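Long-range contact in fiber protein (PDB 3CNC), which forms the trimeric knob at the tip of the adenovirus fiber, the receptor-binding end that probably attaches the virus to CD46 on host cells: residues Leu55-Asn60 and Phe213-Glu218. Sequence-based numbering, arbitrary orientation.
Sequences LVLVKN and FSYIRE
Leu57 and Tyr215 meet across two strands of one sheet that are next-nearest neighbours, their axes 9.3 Å apart at closest and their directions 49° from parallel. With strand 63-72 lying between the two, contact is made by side chains alone, from the strands and from the loop that follows strand 213-216. Phe213 receives the CD1 methyl of Leu55 at its ring edge, 4.4 Å from CZ, while Leu57 CD2 reaches the same CZ obliquely. CG of Tyr215 sits between the backbone N and the carbonyl carbon (chi1 62°), which turns the phenol across Leu57 at about a right angle; its OH lies 3.9 Å from Leu57 CD1 and is hydrogen-bonded to the carbonyl of Phe130. Farther along, the extended Lys59 chain passes over one face of the Arg217 guanidinium, whose NE is hydrogen-bonded to Gly61 O. The like-charged Lys59 NZ and Arg217 NH1 lie 4.4 Å apart, a proximity probably eased by salt bridges from Asp220 to Lys59 and from Glu26 of the second subunit to Arg217 NH2. Leu55 and Leu57 also pack on Met187 of strand 185-194 in the opposing sheet, placing this apolar row inside the knob's beta-sandwich.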
ATOM      1  N   LEU A  55      -0.301   4.680  15.198  1.00 48.59           N
ATOM      2  CA  LEU A  55      -1.317   4.171  14.304  1.00 48.59           C
ATOM      3  C   LEU A  55      -2.056   5.342  13.693  1.00 48.59           C
ATOM      4  O   LEU A  55      -2.529   6.224  14.403  1.00 48.59           O
ATOM      5  CB  LEU A  55      -2.302   3.279  15.068  1.00 39.11           C
ATOM      6  CG  LEU A  55      -3.488   2.733  14.255  1.00 39.11           C
ATOM      7  CD1 LEU A  55      -2.989   1.669  13.302  1.00 39.11           C
ATOM      8  CD2 LEU A  55      -4.561   2.148  15.197  1.00 39.11           C
ATOM      9  N   VAL A  56      -2.138   5.356  12.370  1.00 41.75           N
ATOM     10  CA  VAL A  56      -2.851   6.417  11.683  1.00 41.75           C
ATOM     11  C   VAL A  56      -3.944   5.817  10.799  1.00 41.75           C
ATOM     12  O   VAL A  56      -3.669   4.974   9.938  1.00 41.75           O
ATOM     13  CB  VAL A  56      -1.923   7.236  10.791  1.00 43.56           C
ATOM     14  CG1 VAL A  56      -2.588   8.568  10.443  1.00 43.56           C
ATOM     15  CG2 VAL A  56      -0.582   7.434  11.489  1.00 43.56           C
ATOM     16  N   LEU A  57      -5.182   6.237  11.033  1.00 45.60           N
ATOM     17  CA  LEU A  57      -6.311   5.767  10.234  1.00 45.60           C
ATOM     18  C   LEU A  57      -6.852   6.984   9.482  1.00 45.60           C
ATOM     19  O   LEU A  57      -7.210   7.988  10.100  1.00 45.60           O
ATOM     20  CB  LEU A  57      -7.399   5.171  11.140  1.00 29.99           C
ATOM     21  CG  LEU A  57      -6.939   3.978  11.995  1.00 29.99           C
ATOM     22  CD1 LEU A  57      -8.105   3.476  12.848  1.00 29.99           C
ATOM     23  CD2 LEU A  57      -6.415   2.878  11.107  1.00 29.99           C
ATOM     24  N   VAL A  58      -6.901   6.904   8.157  1.00 44.18           N
ATOM     25  CA  VAL A  58      -7.400   8.027   7.364  1.00 44.18           C
ATOM     26  C   VAL A  58      -8.583   7.691   6.439  1.00 44.18           C
ATOM     27  O   VAL A  58      -8.495   6.779   5.615  1.00 44.18           O
ATOM     28  CB  VAL A  58      -6.285   8.623   6.486  1.00 49.93           C
ATOM     29  CG1 VAL A  58      -6.795   9.873   5.791  1.00 49.93           C
ATOM     30  CG2 VAL A  58      -5.059   8.919   7.334  1.00 49.93           C
ATOM     31  N   LYS A  59      -9.680   8.430   6.581  1.00 47.75           N
ATOM     32  CA  LYS A  59     -10.854   8.227   5.735  1.00 47.75           C
ATOM     33  C   LYS A  59     -10.520   8.600   4.300  1.00 47.75           C
ATOM     34  O   LYS A  59     -10.185   9.744   4.001  1.00 47.75           O
ATOM     35  CB  LYS A  59     -12.021   9.097   6.189  1.00 48.79           C
ATOM     36  CG  LYS A  59     -12.713   8.648   7.444  1.00 48.79           C
ATOM     37  CD  LYS A  59     -13.901   9.548   7.733  1.00 48.79           C
ATOM     38  CE  LYS A  59     -14.696   9.034   8.917  1.00 48.79           C
ATOM     39  NZ  LYS A  59     -15.890   9.883   9.173  1.00 48.79           N
ATOM     40  N   ASN A  60     -10.617   7.630   3.407  1.00 56.73           N
ATOM     41  CA  ASN A  60     -10.330   7.872   2.008  1.00 56.73           C
ATOM     42  C   ASN A  60     -11.475   7.263   1.205  1.00 56.73           C
ATOM     43  O   ASN A  60     -11.384   6.139   0.719  1.00 56.73           O
ATOM     44  CB  ASN A  60      -8.989   7.227   1.655  1.00 54.12           C
ATOM     45  CG  ASN A  60      -8.484   7.641   0.288  1.00 54.12           C
ATOM     46  OD1 ASN A  60      -8.839   8.708  -0.224  1.00 54.12           O
ATOM     47  ND2 ASN A  60      -7.636   6.802  -0.307  1.00 54.12           N
ATOM     48  N   PHE A 213      -1.757  -0.580   4.938  1.00 46.09           N
ATOM     49  CA  PHE A 213      -2.899  -1.437   4.651  1.00 46.09           C
ATOM     50  C   PHE A 213      -4.165  -0.611   4.478  1.00 46.09           C
ATOM     51  O   PHE A 213      -4.199   0.561   4.848  1.00 46.09           O
ATOM     52  CB  PHE A 213      -3.083  -2.438   5.802  1.00 40.28           C
ATOM     53  CG  PHE A 213      -3.353  -1.781   7.128  1.00 40.28           C
ATOM     54  CD1 PHE A 213      -4.645  -1.719   7.639  1.00 40.28           C
ATOM     55  CD2 PHE A 213      -2.318  -1.178   7.844  1.00 40.28           C
ATOM     56  CE1 PHE A 213      -4.907  -1.063   8.839  1.00 40.28           C
ATOM     57  CE2 PHE A 213      -2.573  -0.521   9.040  1.00 40.28           C
ATOM     58  CZ  PHE A 213      -3.867  -0.462   9.540  1.00 40.28           C
ATOM     59  N   SER A 214      -5.200  -1.224   3.907  1.00 43.57           N
ATOM     60  CA  SER A 214      -6.495  -0.554   3.709  1.00 43.57           C
ATOM     61  C   SER A 214      -7.637  -1.530   3.982  1.00 43.57           C
ATOM     62  O   SER A 214      -7.450  -2.741   3.879  1.00 43.57           O
ATOM     63  CB  SER A 214      -6.636  -0.035   2.276  1.00 54.35           C
ATOM     64  OG  SER A 214      -5.803   1.081   2.061  1.00 54.35           O
ATOM     65  N   TYR A 215      -8.806  -1.003   4.327  1.00 44.58           N
ATOM     66  CA  TYR A 215      -9.963  -1.849   4.579  1.00 44.58           C
ATOM     67  C   TYR A 215     -11.268  -1.093   4.314  1.00 44.58           C
ATOM     68  O   TYR A 215     -11.289   0.131   4.394  1.00 44.58           O
ATOM     69  CB  TYR A 215      -9.916  -2.396   6.020  1.00 38.97           C
ATOM     70  CG  TYR A 215      -9.973  -1.359   7.126  1.00 38.97           C
ATOM     71  CD1 TYR A 215     -11.172  -0.739   7.467  1.00 38.97           C
ATOM     72  CD2 TYR A 215      -8.828  -1.032   7.863  1.00 38.97           C
ATOM     73  CE1 TYR A 215     -11.238   0.172   8.520  1.00 38.97           C
ATOM     74  CE2 TYR A 215      -8.880  -0.114   8.919  1.00 38.97           C
ATOM     75  CZ  TYR A 215     -10.083   0.476   9.247  1.00 38.97           C
ATOM     76  OH  TYR A 215     -10.158   1.327  10.327  1.00 38.97           O
ATOM     77  N   ILE A 216     -12.336  -1.817   3.968  1.00 45.40           N
ATOM     78  CA  ILE A 216     -13.645  -1.201   3.703  1.00 45.40           C
ATOM     79  C   ILE A 216     -14.130  -0.637   5.033  1.00 45.40           C
ATOM     80  O   ILE A 216     -14.135  -1.346   6.047  1.00 45.40           O
ATOM     81  CB  ILE A 216     -14.711  -2.235   3.218  1.00 47.68           C
ATOM     82  CG1 ILE A 216     -14.172  -3.095   2.062  1.00 47.68           C
ATOM     83  CG2 ILE A 216     -15.976  -1.505   2.801  1.00 47.68           C
ATOM     84  CD1 ILE A 216     -13.576  -2.323   0.960  1.00 47.68           C
ATOM     85  N   ARG A 217     -14.570   0.614   5.041  1.00 42.70           N
ATOM     86  CA  ARG A 217     -14.991   1.218   6.295  1.00 42.70           C
ATOM     87  C   ARG A 217     -16.474   1.210   6.612  1.00 42.70           C
ATOM     88  O   ARG A 217     -17.324   1.155   5.729  1.00 42.70           O
ATOM     89  CB  ARG A 217     -14.456   2.654   6.383  1.00 45.65           C
ATOM     90  CG  ARG A 217     -15.157   3.684   5.514  1.00 45.65           C
ATOM     91  CD  ARG A 217     -14.482   5.050   5.656  1.00 45.65           C
ATOM     92  NE  ARG A 217     -15.176   6.064   4.876  1.00 45.65           N
ATOM     93  CZ  ARG A 217     -16.257   6.716   5.291  1.00 45.65           C
ATOM     94  NH1 ARG A 217     -16.764   6.470   6.499  1.00 45.65           N
ATOM     95  NH2 ARG A 217     -16.856   7.586   4.483  1.00 45.65           N
ATOM     96  N   GLU A 218     -16.778   1.266   7.902  1.00 47.50           N
ATOM     97  CA  GLU A 218     -18.154   1.294   8.368  1.00 47.50           C
ATOM     98  C   GLU A 218     -18.721   2.680   8.040  1.00 47.50           C
ATOM     99  O   GLU A 218     -17.965   3.637   7.910  1.00 47.50           O
ATOM    100  CB  GLU A 218     -18.180   1.051   9.878  1.00 49.92           C
ATOM    101  CG  GLU A 218     -19.521   1.244  10.532  1.00 49.92           C
ATOM    102  CD  GLU A 218     -20.323  -0.036  10.647  1.00 49.92           C
ATOM    103  OE1 GLU A 218     -19.819  -1.106  10.219  1.00 49.92           O
ATOM    104  OE2 GLU A 218     -21.464   0.035  11.179  1.00 49.92           O
TER